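Local coordinates for 2''-aminoglycoside nucleotidyltransferase (Klebsiella pneumoniae, PDB 4WQK), which confers resistance to kanamycin, gentamicin and related aminoglycosides by transferring a nucleotide to their 2''-hydroxyl group, a reaction that uses magnesium, at residues Trp30-Arg35 and Arg154-Ser159. Sequence-based numbering, arbitrary orientation. Where two conformers were deposited one is given.
Sequences WAIDAR and RLACTS
Helices 28-36 and 147-160 come together where Ile32 faces Leu155 and Ala156, the backbones approaching to 6.6 Å between the CA atoms of Ile32 and Ala156. Ile32 and Leu155 reach into this gap from opposite helices, and Ile32 divides its two arms between Leu155 and Ala156. The methyl CG2 of Ile32, anti to its own backbone N, meets the branch point of Leu155, with 4.1 Å from CG2 to Leu155 CG and the same from CG2 to Leu155 CD2. The other arm of Ile32 is extended (chi2 171°) and brings CD1 to within 4.3 Å of Ala156 CB, a small residue at the closest backbone approach, consistent with the short separation. Both contacts are purely apolar, and the buried surface is modest at 116 Å². Helix 126-139 adds to the surroundings of Ile32 through Ile129 and Tyr133, while Leu155 touches Leu36 one turn further along helix 28-36. Within helix 147-160, Ser159 OG donates to Leu155 O at 3.0 Å, from the opposite face of the carbonyl plane to Ser159 N. Ile32 belongs to the N-terminal domain and its partners to the C-terminal domain; the side chain of Ile32 lies about 10 Å from a bound magnesium ion. The contact illustrates how one branched side chain shared between two neighbours can form part of a hydrophobic interdomain seam, here in a nucleotidyltransferase-fold enzyme whose two domains enclose the kanamycin-binding cleft.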
loop_
_atom_site.group_PDB
_atom_site.type_symbol
_atom_site.label_atom_id
_atom_site.label_comp_id
_atom_site.label_asym_id
_atom_site.label_seq_id
_atom_site.Cartn_x
_atom_site.Cartn_y
_atom_site.Cartn_z
ATOM N N TRP A 30 4.338 -4.933 1.701
ATOM C CA TRP A 30 4.143 -5.875 0.601
ATOM C C TRP A 30 4.352 -5.212 -0.772
ATOM O O TRP A 30 4.779 -5.884 -1.702
ATOM C CB TRP A 30 2.742 -6.513 0.670
ATOM C CG TRP A 30 2.768 -7.857 1.342
ATOM C CD1 TRP A 30 2.232 -8.173 2.547
ATOM C CD2 TRP A 30 3.402 -9.038 0.848
ATOM N NE1 TRP A 30 2.467 -9.507 2.824
ATOM C CE2 TRP A 30 3.170 -10.065 1.790
ATOM C CE3 TRP A 30 4.117 -9.331 -0.313
ATOM C CZ2 TRP A 30 3.671 -11.372 1.624
ATOM C CZ3 TRP A 30 4.614 -10.615 -0.484
ATOM C CH2 TRP A 30 4.390 -11.625 0.489
ATOM N N ALA A 31 4.087 -3.901 -0.883
ATOM C CA ALA A 31 4.311 -3.218 -2.173
ATOM C C ALA A 31 5.787 -3.139 -2.483
ATOM O O ALA A 31 6.226 -3.286 -3.669
ATOM C CB ALA A 31 3.730 -1.825 -2.185
ATOM N N ILE A 32 6.598 -2.904 -1.442
ATOM C CA ILE A 32 8.053 -2.916 -1.605
ATOM C C ILE A 32 8.524 -4.296 -2.111
ATOM O O ILE A 32 9.264 -4.381 -3.088
ATOM C CB ILE A 32 8.767 -2.552 -0.276
ATOM C CG1 ILE A 32 8.355 -1.126 0.135
ATOM C CG2 ILE A 32 10.298 -2.718 -0.386
ATOM C CD1 ILE A 32 8.826 -0.743 1.535
ATOM N N ASP A 33 8.060 -5.361 -1.468
ATOM C CA ASP A 33 8.481 -6.712 -1.862
ATOM C C ASP A 33 7.950 -7.050 -3.247
ATOM O O ASP A 33 8.675 -7.694 -4.017
ATOM C CB ASP A 33 8.010 -7.745 -0.837
ATOM C CG ASP A 33 8.867 -7.753 0.422
ATOM O OD1 ASP A 33 9.754 -6.853 0.612
ATOM O OD2 ASP A 33 8.682 -8.684 1.243
ATOM N N ALA A 34 6.739 -6.582 -3.559
ATOM C CA ALA A 34 6.176 -6.843 -4.891
ATOM C C ALA A 34 7.012 -6.142 -5.981
ATOM O O ALA A 34 7.338 -6.749 -7.012
ATOM C CB ALA A 34 4.752 -6.436 -4.920
ATOM N N ARG A 35 7.353 -4.866 -5.774
ATOM C CA ARG A 35 8.158 -4.167 -6.761
ATOM C C ARG A 35 9.533 -4.791 -6.891
ATOM O O ARG A 35 10.140 -4.816 -7.985
ATOM C CB ARG A 35 8.305 -2.680 -6.385
ATOM C CG ARG A 35 7.033 -1.922 -6.664
ATOM C CD ARG A 35 7.188 -0.405 -6.511
ATOM N NE ARG A 35 5.932 0.165 -6.961
ATOM C CZ ARG A 35 5.657 0.480 -8.223
ATOM N NH1 ARG A 35 6.588 0.343 -9.177
ATOM N NH2 ARG A 35 4.446 0.938 -8.530
ATOM N N ARG A 154 14.875 2.168 4.033
ATOM C CA ARG A 154 16.124 2.308 3.299
ATOM C C ARG A 154 16.093 1.490 2.020
ATOM O O ARG A 154 16.635 1.934 1.027
ATOM C CB ARG A 154 17.343 1.931 4.134
ATOM C CG ARG A 154 17.744 3.006 5.114
ATOM C CD ARG A 154 19.042 2.547 5.766
ATOM N NE ARG A 154 19.159 3.119 7.127
ATOM C CZ ARG A 154 19.923 4.142 7.520
ATOM N NH1 ARG A 154 20.748 4.736 6.693
ATOM N NH2 ARG A 154 19.882 4.535 8.775
ATOM N N LEU A 155 15.414 0.352 2.026
ATOM C CA LEU A 155 15.248 -0.429 0.798
ATOM C C LEU A 155 14.453 0.318 -0.277
ATOM O O LEU A 155 14.856 0.354 -1.445
ATOM C CB LEU A 155 14.572 -1.732 1.144
ATOM C CG LEU A 155 14.395 -2.763 0.064
ATOM C CD1 LEU A 155 15.709 -2.902 -0.736
ATOM C CD2 LEU A 155 14.041 -4.059 0.785
ATOM N N ALA A 156 13.337 0.927 0.084
ATOM C CA ALA A 156 12.578 1.776 -0.830
ATOM C C ALA A 156 13.441 2.946 -1.325
ATOM O O ALA A 156 13.447 3.264 -2.515
ATOM C CB ALA A 156 11.323 2.274 -0.139
ATOM N N CYS A 157 14.214 3.538 -0.435
ATOM C CA CYS A 157 15.041 4.644 -0.903
ATOM C C CYS A 157 16.172 4.203 -1.819
ATOM O O CYS A 157 16.484 4.926 -2.774
ATOM C CB CYS A 157 15.639 5.420 0.253
ATOM S SG CYS A 157 14.435 6.246 1.356
ATOM N N THR A 158 16.774 3.031 -1.590
ATOM C CA THR A 158 17.779 2.519 -2.512
ATOM C C THR A 158 17.139 2.283 -3.898
ATOM O O THR A 158 17.774 2.540 -4.940
ATOM C CB THR A 158 18.375 1.227 -1.991
ATOM O OG1 THR A 158 19.052 1.506 -0.765
ATOM C CG2 THR A 158 19.380 0.638 -2.944
ATOM N N SER A 159 15.891 1.822 -3.900
ATOM C CA SER A 159 15.238 1.478 -5.164
ATOM C C SER A 159 14.851 2.734 -5.955
ATOM O O SER A 159 14.977 2.749 -7.189
ATOM C CB SER A 159 14.007 0.612 -4.889
ATOM O OG SER A 159 14.352 -0.603 -4.208
#